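Local coordinates for protein methylmalonyl-CoA carboxyltransferase 5S subunit (Propionibacterium freudenreichii subsp. shermanii, PDB 1RQB) that transfers a carboxyl group from the biotin of the 1.3S subunit to pyruvate, forming oxaloacetate with the help of a bound cobalt ion, at residues R350-L358 with S397-V405; S363-V371 with R381-I389. All coordinates share one frame; numbering follows the deposited sequence.

Interaction 1: residues R350-L358 with S397-V405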
ATOM      1  N   ARG A 350      29.312   7.770   3.300  1.00 24.66           N
ATOM      2  CA  ARG A 350      28.313   8.757   3.734  1.00 23.25           C
ATOM      3  C   ARG A 350      28.847   9.541   4.935  1.00 22.48           C
ATOM      4  O   ARG A 350      28.752  10.766   4.983  1.00 22.11           O
ATOM      5  CB  ARG A 350      26.997   8.077   4.121  1.00 22.95           C
ATOM      6  CG  ARG A 350      25.935   9.094   4.506  1.00 22.00           C
ATOM      7  CD  ARG A 350      24.614   8.471   4.916  1.00 21.80           C
ATOM      8  NE  ARG A 350      23.644   9.532   5.179  1.00 20.55           N
ATOM      9  CZ  ARG A 350      22.543   9.387   5.908  1.00 25.51           C
ATOM     10  NH1 ARG A 350      22.255   8.217   6.460  1.00 24.30           N
ATOM     11  NH2 ARG A 350      21.737  10.426   6.095  1.00 21.91           N
ATOM     12  N   LYS A 351      29.397   8.819   5.901  1.00 22.14           N
ATOM     13  CA  LYS A 351      29.948   9.439   7.116  1.00 27.36           C
ATOM     14  C   LYS A 351      31.063  10.417   6.740  1.00 23.08           C
ATOM     15  O   LYS A 351      31.127  11.530   7.258  1.00 22.68           O
ATOM     16  CB  LYS A 351      30.509   8.361   8.053  1.00 28.35           C
ATOM     17  CG  LYS A 351      31.235   8.905   9.273  1.00 32.99           C
ATOM     18  CD  LYS A 351      31.758   7.762  10.141  1.00 39.64           C
ATOM     19  CE  LYS A 351      32.579   8.276  11.320  1.00 41.14           C
ATOM     20  NZ  LYS A 351      31.826   9.265  12.137  1.00 46.58           N
ATOM     21  N   ALA A 352      31.940   9.995   5.837  1.00 23.26           N
ATOM     22  CA  ALA A 352      33.060  10.850   5.420  1.00 23.74           C
ATOM     23  C   ALA A 352      32.541  12.152   4.806  1.00 25.96           C
ATOM     24  O   ALA A 352      33.142  13.212   4.978  1.00 23.39           O
ATOM     25  CB  ALA A 352      33.931  10.108   4.409  1.00 23.05           C
ATOM     26  N   ALA A 353      31.412  12.070   4.106  1.00 25.92           N
ATOM     27  CA  ALA A 353      30.838  13.242   3.430  1.00 22.40           C
ATOM     28  C   ALA A 353      29.996  14.087   4.387  1.00 21.92           C
ATOM     29  O   ALA A 353      29.339  15.039   3.966  1.00 21.92           O
ATOM     30  CB  ALA A 353      29.997  12.788   2.243  1.00 18.90           C
ATOM     31  N   GLY A 354      29.996  13.750   5.670  1.00 19.06           N
ATOM     32  CA  GLY A 354      29.219  14.537   6.613  1.00 22.23           C
ATOM     33  C   GLY A 354      27.762  14.139   6.799  1.00 19.23           C
ATOM     34  O   GLY A 354      26.946  14.961   7.212  1.00 21.20           O
ATOM     35  N   PHE A 355      27.439  12.891   6.479  1.00 19.71           N
ATOM     36  CA  PHE A 355      26.089  12.330   6.641  1.00 18.17           C
ATOM     37  C   PHE A 355      25.023  13.095   5.855  1.00 20.16           C
ATOM     38  O   PHE A 355      23.994  13.482   6.407  1.00 21.84           O
ATOM     39  CB  PHE A 355      25.682  12.293   8.113  1.00 21.97           C
ATOM     40  CG  PHE A 355      26.432  11.277   8.912  1.00 24.08           C
ATOM     41  CD1 PHE A 355      27.327  11.672   9.899  1.00 27.29           C
ATOM     42  CD2 PHE A 355      26.256   9.921   8.665  1.00 22.58           C
ATOM     43  CE1 PHE A 355      28.042  10.725  10.632  1.00 24.59           C
ATOM     44  CE2 PHE A 355      26.962   8.969   9.390  1.00 25.62           C
ATOM     45  CZ  PHE A 355      27.858   9.376  10.377  1.00 23.27           C
ATOM     46  N   PRO A 356      25.250  13.338   4.563  1.00 19.25           N
ATOM     47  CA  PRO A 356      24.162  14.054   3.895  1.00 22.41           C
ATOM     48  C   PRO A 356      22.996  13.089   3.675  1.00 19.49           C
ATOM     49  O   PRO A 356      23.169  11.871   3.683  1.00 19.10           O
ATOM     50  CB  PRO A 356      24.796  14.487   2.578  1.00 22.40           C
ATOM     51  CG  PRO A 356      25.750  13.345   2.294  1.00 23.74           C
ATOM     52  CD  PRO A 356      26.401  13.156   3.662  1.00 20.53           C
ATOM     53  N   PRO A 357      21.777  13.629   3.512  1.00 22.04           N
ATOM     54  CA  PRO A 357      20.587  12.793   3.276  1.00 20.96           C
ATOM     55  C   PRO A 357      20.879  12.054   1.968  1.00 23.11           C
ATOM     56  O   PRO A 357      21.500  12.623   1.073  1.00 23.29           O
ATOM     57  CB  PRO A 357      19.471  13.823   3.108  1.00 21.32           C
ATOM     58  CG  PRO A 357      19.942  14.984   3.954  1.00 20.59           C
ATOM     59  CD  PRO A 357      21.420  15.053   3.632  1.00 18.94           C
ATOM     60  N   LEU A 358      20.448  10.801   1.832  1.00 23.26           N
ATOM     61  CA  LEU A 358      20.753  10.062   0.598  1.00 26.57           C
ATOM     62  C   LEU A 358      19.646  10.238  -0.444  1.00 27.89           C
ATOM     63  O   LEU A 358      18.916   9.307  -0.779  1.00 27.52           O
ATOM     64  CB  LEU A 358      20.995   8.581   0.891  1.00 25.12           C
ATOM     65  CG  LEU A 358      22.278   8.310   1.689  1.00 29.31           C
ATOM     66  CD1 LEU A 358      22.467   6.822   1.831  1.00 29.96           C
ATOM     67  CD2 LEU A 358      23.492   8.923   0.985  1.00 27.02           C
ATOM     68  N   SER A 397      27.812  20.215   4.973  1.00 24.02           N
ATOM     69  CA  SER A 397      27.179  18.921   5.264  1.00 22.61           C
ATOM     70  C   SER A 397      26.524  19.013   6.644  1.00 25.02           C
ATOM     71  O   SER A 397      26.827  19.923   7.414  1.00 24.96           O
ATOM     72  CB  SER A 397      28.228  17.809   5.267  1.00 25.62           C
ATOM     73  OG  SER A 397      28.755  17.583   3.968  1.00 26.50           O
ATOM     74  N   PRO A 398      25.588  18.098   6.959  1.00 22.30           N
ATOM     75  CA  PRO A 398      24.938  18.139   8.274  1.00 21.64           C
ATOM     76  C   PRO A 398      25.956  18.007   9.409  1.00 24.22           C
ATOM     77  O   PRO A 398      25.790  18.591  10.478  1.00 24.73           O
ATOM     78  CB  PRO A 398      23.979  16.957   8.214  1.00 22.72           C
ATOM     79  CG  PRO A 398      23.548  16.983   6.778  1.00 23.25           C
ATOM     80  CD  PRO A 398      24.872  17.181   6.054  1.00 21.61           C
ATOM     81  N   ALA A 399      27.004  17.229   9.171  1.00 24.52           N
ATOM     82  CA  ALA A 399      28.067  17.039  10.169  1.00 27.92           C
ATOM     83  C   ALA A 399      29.406  17.389   9.517  1.00 30.91           C
ATOM     84  O   ALA A 399      29.479  17.596   8.307  1.00 24.47           O
ATOM     85  CB  ALA A 399      28.087  15.596  10.660  1.00 27.37           C
ATOM     86  N   ASP A 400      30.465  17.442  10.319  1.00 31.64           N
ATOM     87  CA  ASP A 400      31.794  17.779   9.786  1.00 34.91           C
ATOM     88  C   ASP A 400      32.325  16.633   8.923  1.00 30.48           C
ATOM     89  O   ASP A 400      32.227  15.461   9.285  1.00 29.99           O
ATOM     90  CB  ASP A 400      32.773  18.076  10.926  1.00 39.78           C
ATOM     91  CG  ASP A 400      32.415  19.345  11.676  1.00 47.23           C
ATOM     92  OD1 ASP A 400      32.225  20.390  11.016  1.00 50.16           O
ATOM     93  OD2 ASP A 400      32.326  19.302  12.923  1.00 53.80           O
ATOM     94  N   ARG A 401      32.873  16.995   7.767  1.00 30.42           N
ATOM     95  CA  ARG A 401      33.442  16.011   6.837  1.00 30.84           C
ATOM     96  C   ARG A 401      34.804  15.540   7.354  1.00 34.27           C
ATOM     97  O   ARG A 401      35.477  16.243   8.104  1.00 34.72           O
ATOM     98  CB  ARG A 401      33.549  16.617   5.427  1.00 30.05           C
ATOM     99  CG  ARG A 401      32.171  16.864   4.772  1.00 24.64           C
ATOM    100  CD  ARG A 401      32.274  17.406   3.358  1.00 27.79           C
ATOM    101  NE  ARG A 401      32.743  18.787   3.299  1.00 27.73           N
ATOM    102  CZ  ARG A 401      31.938  19.834   3.146  1.00 27.99           C
ATOM    103  NH1 ARG A 401      30.625  19.657   3.033  1.00 26.24           N
ATOM    104  NH2 ARG A 401      32.439  21.060   3.113  1.00 31.81           N
ATOM    105  N   ASP A 402      35.199  14.338   6.954  1.00 34.72           N
ATOM    106  CA  ASP A 402      36.467  13.748   7.406  1.00 37.98           C
ATOM    107  C   ASP A 402      37.654  14.520   6.824  1.00 38.39           C
ATOM    108  O   ASP A 402      37.873  14.528   5.613  1.00 34.52           O
ATOM    109  CB  ASP A 402      36.529  12.275   6.990  1.00 42.56           C
ATOM    110  CG  ASP A 402      37.745  11.561   7.541  1.00 47.05           C
ATOM    111  OD1 ASP A 402      38.318  12.047   8.541  1.00 48.49           O
ATOM    112  OD2 ASP A 402      38.116  10.508   6.984  1.00 48.04           O
ATOM    113  N   PRO A 403      38.438  15.179   7.691  1.00 41.29           N
ATOM    114  CA  PRO A 403      39.608  15.960   7.269  1.00 44.54           C
ATOM    115  C   PRO A 403      40.602  15.145   6.438  1.00 42.10           C
ATOM    116  O   PRO A 403      41.207  15.655   5.495  1.00 44.49           O
ATOM    117  CB  PRO A 403      40.211  16.419   8.595  1.00 45.55           C
ATOM    118  CG  PRO A 403      39.005  16.561   9.474  1.00 45.08           C
ATOM    119  CD  PRO A 403      38.227  15.303   9.145  1.00 44.41           C
ATOM    120  N   LYS A 404      40.760  13.876   6.790  1.00 44.19           N
ATOM    121  CA  LYS A 404      41.690  12.993   6.072  1.00 44.95           C
ATOM    122  C   LYS A 404      41.243  12.862   4.615  1.00 42.35           C
ATOM    123  O   LYS A 404      42.048  12.966   3.691  1.00 41.33           O
ATOM    124  CB  LYS A 404      41.711  11.604   6.716  1.00 48.84           C
ATOM    125  CG  LYS A 404      42.029  11.601   8.204  1.00 54.94           C
ATOM    126  CD  LYS A 404      43.383  12.212   8.506  1.00 57.45           C
ATOM    127  CE  LYS A 404      43.654  12.192  10.003  1.00 60.87           C
ATOM    128  NZ  LYS A 404      44.958  12.828  10.345  1.00 61.98           N
ATOM    129  N   VAL A 405      39.949  12.636   4.416  1.00 40.43           N
ATOM    130  CA  VAL A 405      39.414  12.472   3.057  1.00 36.78           C
ATOM    131  C   VAL A 405      39.367  13.823   2.340  1.00 32.49           C
ATOM    132  O   VAL A 405      39.487  13.889   1.117  1.00 32.99           O
ATOM    133  CB  VAL A 405      38.010  11.867   3.079  1.00 34.18           C
ATOM    134  CG1 VAL A 405      37.544  11.605   1.649  1.00 31.24           C
ATOM    135  CG2 VAL A 405      38.021  10.575   3.881  1.00 34.58           C
TER
HETATM  136  O   HOH W   1      30.682  13.126   9.537  1.00 43.31           O

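Interaction 2: residues S363-V371 with R381-I389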
ATOM      1  N   SER A 363      22.879  10.656  -3.388  1.00 27.92           N
ATOM      2  CA  SER A 363      22.838   9.186  -3.382  1.00 32.91           C
ATOM      3  C   SER A 363      23.684   8.594  -4.513  1.00 33.13           C
ATOM      4  O   SER A 363      24.509   7.712  -4.280  1.00 31.10           O
ATOM      5  CB  SER A 363      21.393   8.696  -3.497  1.00 31.07           C
ATOM      6  OG  SER A 363      20.746   9.304  -4.598  1.00 38.42           O
ATOM      7  N   GLN A 364      23.479   9.050  -5.743  1.00 33.07           N
ATOM      8  CA  GLN A 364      24.261   8.508  -6.863  1.00 35.61           C
ATOM      9  C   GLN A 364      25.750   8.767  -6.624  1.00 33.16           C
ATOM     10  O   GLN A 364      26.593   7.910  -6.884  1.00 34.28           O
ATOM     11  CB  GLN A 364      23.836   9.142  -8.197  1.00 40.11           C
ATOM     12  CG  GLN A 364      22.402   8.843  -8.638  1.00 46.09           C
ATOM     13  CD  GLN A 364      21.425   9.977  -8.349  1.00 51.28           C
ATOM     14  OE1 GLN A 364      21.097  10.262  -7.198  1.00 53.32           O
ATOM     15  NE2 GLN A 364      20.955  10.632  -9.407  1.00 53.70           N
ATOM     16  N   ILE A 365      26.062   9.948  -6.106  1.00 29.61           N
ATOM     17  CA  ILE A 365      27.458  10.336  -5.861  1.00 30.32           C
ATOM     18  C   ILE A 365      28.104   9.425  -4.817  1.00 29.98           C
ATOM     19  O   ILE A 365      29.209   8.926  -5.021  1.00 30.79           O
ATOM     20  CB  ILE A 365      27.551  11.799  -5.387  1.00 30.05           C
ATOM     21  CG1 ILE A 365      27.004  12.729  -6.474  1.00 34.28           C
ATOM     22  CG2 ILE A 365      28.996  12.156  -5.077  1.00 30.69           C
ATOM     23  CD1 ILE A 365      26.950  14.189  -6.061  1.00 36.53           C
ATOM     24  N   VAL A 366      27.428   9.220  -3.691  1.00 27.80           N
ATOM     25  CA  VAL A 366      27.972   8.369  -2.622  1.00 28.10           C
ATOM     26  C   VAL A 366      28.048   6.916  -3.097  1.00 27.81           C
ATOM     27  O   VAL A 366      29.031   6.223  -2.844  1.00 30.60           O
ATOM     28  CB  VAL A 366      27.107   8.444  -1.345  1.00 27.02           C
ATOM     29  CG1 VAL A 366      27.514   7.342  -0.375  1.00 26.06           C
ATOM     30  CG2 VAL A 366      27.288   9.793  -0.682  1.00 27.30           C
ATOM     31  N   GLY A 367      27.008   6.458  -3.783  1.00 26.78           N
ATOM     32  CA  GLY A 367      26.997   5.091  -4.270  1.00 30.92           C
ATOM     33  C   GLY A 367      28.152   4.801  -5.214  1.00 34.32           C
ATOM     34  O   GLY A 367      28.804   3.762  -5.117  1.00 34.97           O
ATOM     35  N   THR A 368      28.414   5.732  -6.124  1.00 33.81           N
ATOM     36  CA  THR A 368      29.502   5.564  -7.097  1.00 33.89           C
ATOM     37  C   THR A 368      30.850   5.511  -6.376  1.00 34.49           C
ATOM     38  O   THR A 368      31.669   4.631  -6.642  1.00 35.69           O
ATOM     39  CB  THR A 368      29.535   6.715  -8.099  1.00 29.87           C
ATOM     40  OG1 THR A 368      28.351   6.666  -8.898  1.00 33.57           O
ATOM     41  CG2 THR A 368      30.768   6.605  -9.004  1.00 35.97           C
ATOM     42  N   GLN A 369      31.072   6.453  -5.465  1.00 32.15           N
ATOM     43  CA  GLN A 369      32.345   6.501  -4.732  1.00 32.34           C
ATOM     44  C   GLN A 369      32.513   5.218  -3.916  1.00 33.64           C
ATOM     45  O   GLN A 369      33.627   4.731  -3.729  1.00 34.19           O
ATOM     46  CB  GLN A 369      32.393   7.723  -3.816  1.00 33.22           C
ATOM     47  CG  GLN A 369      33.745   7.937  -3.176  1.00 34.00           C
ATOM     48  CD  GLN A 369      34.853   7.985  -4.217  1.00 40.62           C
ATOM     49  OE1 GLN A 369      34.757   8.720  -5.199  1.00 39.40           O
ATOM     50  NE2 GLN A 369      35.912   7.200  -4.004  1.00 36.40           N
ATOM     51  N   ALA A 370      31.401   4.662  -3.444  1.00 32.81           N
ATOM     52  CA  ALA A 370      31.441   3.422  -2.656  1.00 36.36           C
ATOM     53  C   ALA A 370      31.919   2.274  -3.548  1.00 35.07           C
ATOM     54  O   ALA A 370      32.720   1.438  -3.134  1.00 33.42           O
ATOM     55  CB  ALA A 370      30.053   3.108  -2.094  1.00 33.67           C
ATOM     56  N   VAL A 371      31.422   2.244  -4.778  1.00 38.69           N
ATOM     57  CA  VAL A 371      31.815   1.195  -5.730  1.00 41.94           C
ATOM     58  C   VAL A 371      33.302   1.336  -6.062  1.00 43.69           C
ATOM     59  O   VAL A 371      34.011   0.340  -6.195  1.00 45.80           O
ATOM     60  CB  VAL A 371      30.997   1.287  -7.034  1.00 43.71           C
ATOM     61  CG1 VAL A 371      31.525   0.283  -8.049  1.00 44.62           C
ATOM     62  CG2 VAL A 371      29.527   1.020  -6.748  1.00 42.31           C
ATOM     63  N   ARG A 381      40.662   6.497  -6.191  1.00 62.08           N
ATOM     64  CA  ARG A 381      40.108   7.269  -7.312  1.00 61.73           C
ATOM     65  C   ARG A 381      38.756   7.845  -6.888  1.00 60.35           C
ATOM     66  O   ARG A 381      37.812   7.107  -6.611  1.00 57.22           O
ATOM     67  CB  ARG A 381      39.908   6.388  -8.547  1.00 65.12           C
ATOM     68  CG  ARG A 381      39.288   7.152  -9.712  1.00 70.05           C
ATOM     69  CD  ARG A 381      39.021   6.273 -10.926  1.00 75.21           C
ATOM     70  NE  ARG A 381      38.381   7.030 -12.003  1.00 78.50           N
ATOM     71  CZ  ARG A 381      37.980   6.507 -13.158  1.00 80.82           C
ATOM     72  NH1 ARG A 381      38.149   5.213 -13.405  1.00 82.23           N
ATOM     73  NH2 ARG A 381      37.408   7.279 -14.073  1.00 82.09           N
HETATM   74  N   MSE A 382      38.675   9.169  -6.835  1.00 58.60           N
HETATM   75  CA  MSE A 382      37.431   9.849  -6.453  1.00 55.85           C
HETATM   76  C   MSE A 382      36.813  10.514  -7.683  1.00 52.56           C
HETATM   77  O   MSE A 382      37.513  11.109  -8.501  1.00 52.24           O
HETATM   78  CB  MSE A 382      37.708  10.930  -5.409  1.00 58.50           C
HETATM   79  CG  MSE A 382      38.238  10.426  -4.089  1.00 63.73           C
HETATM   80 SE   MSE A 382      38.685  11.887  -2.904  1.00 71.57          SE
HETATM   81  CE  MSE A 382      37.284  13.112  -3.379  1.00 70.60           C
ATOM     82  N   THR A 383      35.497  10.405  -7.811  1.00 48.48           N
ATOM     83  CA  THR A 383      34.810  11.050  -8.938  1.00 47.35           C
ATOM     84  C   THR A 383      34.916  12.563  -8.737  1.00 45.39           C
ATOM     85  O   THR A 383      35.185  13.031  -7.631  1.00 44.01           O
ATOM     86  CB  THR A 383      33.328  10.660  -8.978  1.00 49.02           C
ATOM     87  OG1 THR A 383      32.659  11.211  -7.839  1.00 50.33           O
ATOM     88  CG2 THR A 383      33.179   9.150  -8.948  1.00 49.47           C
ATOM     89  N   GLY A 384      34.713  13.329  -9.801  1.00 45.05           N
ATOM     90  CA  GLY A 384      34.802  14.771  -9.675  1.00 42.49           C
ATOM     91  C   GLY A 384      33.715  15.320  -8.769  1.00 39.18           C
ATOM     92  O   GLY A 384      33.921  16.296  -8.051  1.00 37.94           O
ATOM     93  N   GLU A 385      32.554  14.674  -8.803  1.00 37.72           N
ATOM     94  CA  GLU A 385      31.404  15.095  -7.991  1.00 34.51           C
ATOM     95  C   GLU A 385      31.693  14.830  -6.513  1.00 32.95           C
ATOM     96  O   GLU A 385      31.424  15.677  -5.663  1.00 29.08           O
ATOM     97  CB  GLU A 385      30.143  14.331  -8.408  1.00 39.92           C
ATOM     98  CG  GLU A 385      29.746  14.491  -9.874  1.00 47.45           C
ATOM     99  CD  GLU A 385      30.738  13.837 -10.830  1.00 53.11           C
ATOM    100  OE1 GLU A 385      31.062  12.644 -10.634  1.00 55.26           O
ATOM    101  OE2 GLU A 385      31.190  14.512 -11.780  1.00 55.11           O
ATOM    102  N   PHE A 386      32.239  13.658  -6.202  1.00 30.10           N
ATOM    103  CA  PHE A 386      32.529  13.339  -4.796  1.00 28.43           C
ATOM    104  C   PHE A 386      33.574  14.320  -4.264  1.00 28.52           C
ATOM    105  O   PHE A 386      33.474  14.801  -3.136  1.00 28.80           O
ATOM    106  CB  PHE A 386      33.059  11.916  -4.623  1.00 31.02           C
ATOM    107  CG  PHE A 386      33.265  11.532  -3.184  1.00 28.35           C
ATOM    108  CD1 PHE A 386      32.175  11.238  -2.367  1.00 30.88           C
ATOM    109  CD2 PHE A 386      34.536  11.524  -2.628  1.00 28.81           C
ATOM    110  CE1 PHE A 386      32.353  10.946  -1.009  1.00 30.02           C
ATOM    111  CE2 PHE A 386      34.728  11.236  -1.274  1.00 33.06           C
ATOM    112  CZ  PHE A 386      33.635  10.947  -0.463  1.00 29.02           C
ATOM    113  N   ALA A 387      34.573  14.606  -5.091  1.00 28.66           N
ATOM    114  CA  ALA A 387      35.634  15.546  -4.700  1.00 27.42           C
ATOM    115  C   ALA A 387      35.009  16.903  -4.368  1.00 24.23           C
ATOM    116  O   ALA A 387      35.402  17.555  -3.403  1.00 21.85           O
ATOM    117  CB  ALA A 387      36.639  15.702  -5.831  1.00 30.95           C
ATOM    118  N   ASP A 388      34.031  17.320  -5.167  1.00 23.33           N
ATOM    119  CA  ASP A 388      33.368  18.618  -4.964  1.00 25.35           C
ATOM    120  C   ASP A 388      32.605  18.630  -3.638  1.00 24.89           C
ATOM    121  O   ASP A 388      32.621  19.630  -2.922  1.00 22.65           O
ATOM    122  CB  ASP A 388      32.416  18.924  -6.127  1.00 30.01           C
ATOM    123  CG  ASP A 388      33.100  19.679  -7.263  1.00 34.33           C
ATOM    124  OD1 ASP A 388      32.492  19.805  -8.347  1.00 37.21           O
ATOM    125  OD2 ASP A 388      34.238  20.156  -7.071  1.00 36.29           O
ATOM    126  N   ILE A 389      31.924  17.531  -3.315  1.00 21.26           N
ATOM    127  CA  ILE A 389      31.192  17.461  -2.042  1.00 22.69           C
ATOM    128  C   ILE A 389      32.184  17.592  -0.883  1.00 20.17           C
ATOM    129  O   ILE A 389      31.987  18.390   0.032  1.00 21.39           O
ATOM    130  CB  ILE A 389      30.444  16.118  -1.869  1.00 22.96           C
ATOM    131  CG1 ILE A 389      29.319  16.001  -2.898  1.00 28.46           C
ATOM    132  CG2 ILE A 389      29.873  16.024  -0.462  1.00 29.62           C
ATOM    133  CD1 ILE A 389      28.478  14.744  -2.759  1.00 28.51           C
TER
HETATM  134  O   HOH W   2      30.621   9.830  -7.246  1.00 38.63           O

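Interaction 1: residues R350-L358 with S397-V405
S397 lies over the backbone of A353 and G354, its CB 3.7 Å from G354 CA and its OG giving a short 2.6 Å hydrogen bond to A353 O. With OG anti to its own carbonyl carbon (chi1 -68°), the hydroxyl meets A353 O 25° out of that carbonyl's plane and also accepts from R401 NH1. Were S397 replaced by alanine, the CB contact would remain, but A353 O would probably lose this donor and R401 NH1 one of its acceptors.

G354, at positive phi, is the C-prime residue of the Schellman motif that ends helix 339-352; the carbonyls of A352, A353 and G354 are taken up by the other segment. A CB on G354 would run into S397 CB and A399 O. A399 N donates to G354 O at 3.0 Å, while P398 CD packs 3.3 Å from G354 O. D402 N reaches a lone pair of A352 O, and a water joins K351 O to D400 O. A399 CB touches the F355 ring at its edge, 4.1 Å from CD1.

The contact joins the C-terminal end of helix 339-352 to the loop entering helix 403-413, whose V405 packs on F386 and M390 of helix 384-390.

Interaction 2: residues S363-V371 with R381-I389
The F386 ring carries the aliphatic part of Q369 on one face and meets I365 CG2 at its edge. Q369 CG stands almost centrally over that face, 3.6 Å from the ring centroid, a CH-pi contact within the helical Conserved carboxylase domain. Here helix 363-371 and helix 384-389 cross at -112°, with their axes 9.3 Å apart.

Q369 leaves its helix with CG anti to the backbone N (chi1 -172°) and then bends at chi2, carrying the amide past the ring to the chain leading into the second helix. The amide, its plane turned 38° from the ring, bonds this chain through both OE1 and NE2. OE1 accepts from T383 N nearly along the C=O axis, whereas NE2 donates to R381 O from above that carbonyl's plane, at 3.2 Å. NE2 is also hydrogen-bonded to N373, so the amide is held at both ends and its rotation is probably fixed.

Beyond the ring the contact turns apolar. I365 and I389 meet tip to tip, CG2 to CD1 at 3.5 Å, and E385 CB lies against I365 CD1. The T368 and T383 methyls touch as their side chains cross, CG2 to CG2 at 3.5 Å. V349 of helix 339-352 also packs on F386.

T383 is the N-cap of the second helix: its OG1 accepts from F386 N at 3.0 Å, and a water hydrogen-bonded to this same OG1 donates to I365 O.

Interaction 2 is nested within the chain loop that interaction 1 closes, and both belong to the Conserved carboxylase domain, with centres about 12 Å apart. Both are partly buried, interaction 2 somewhat more so: five of its nine touching residues are buried, against six of thirteen. Interaction 1 pairs a helix end with a loop, so backbone carbonyls and their donors dominate. Interaction 2 sets one helix across another and relies on side chains, with a glutamine amide as its polar element. They share a boundary: L358 O packs 3.7 Å from S363 CB, and R350 N lies near V366 CG1. Interaction 2 joins consecutive helices, whereas interaction 1 brings together the outer two of four, 339-352 and the entry to 403-413.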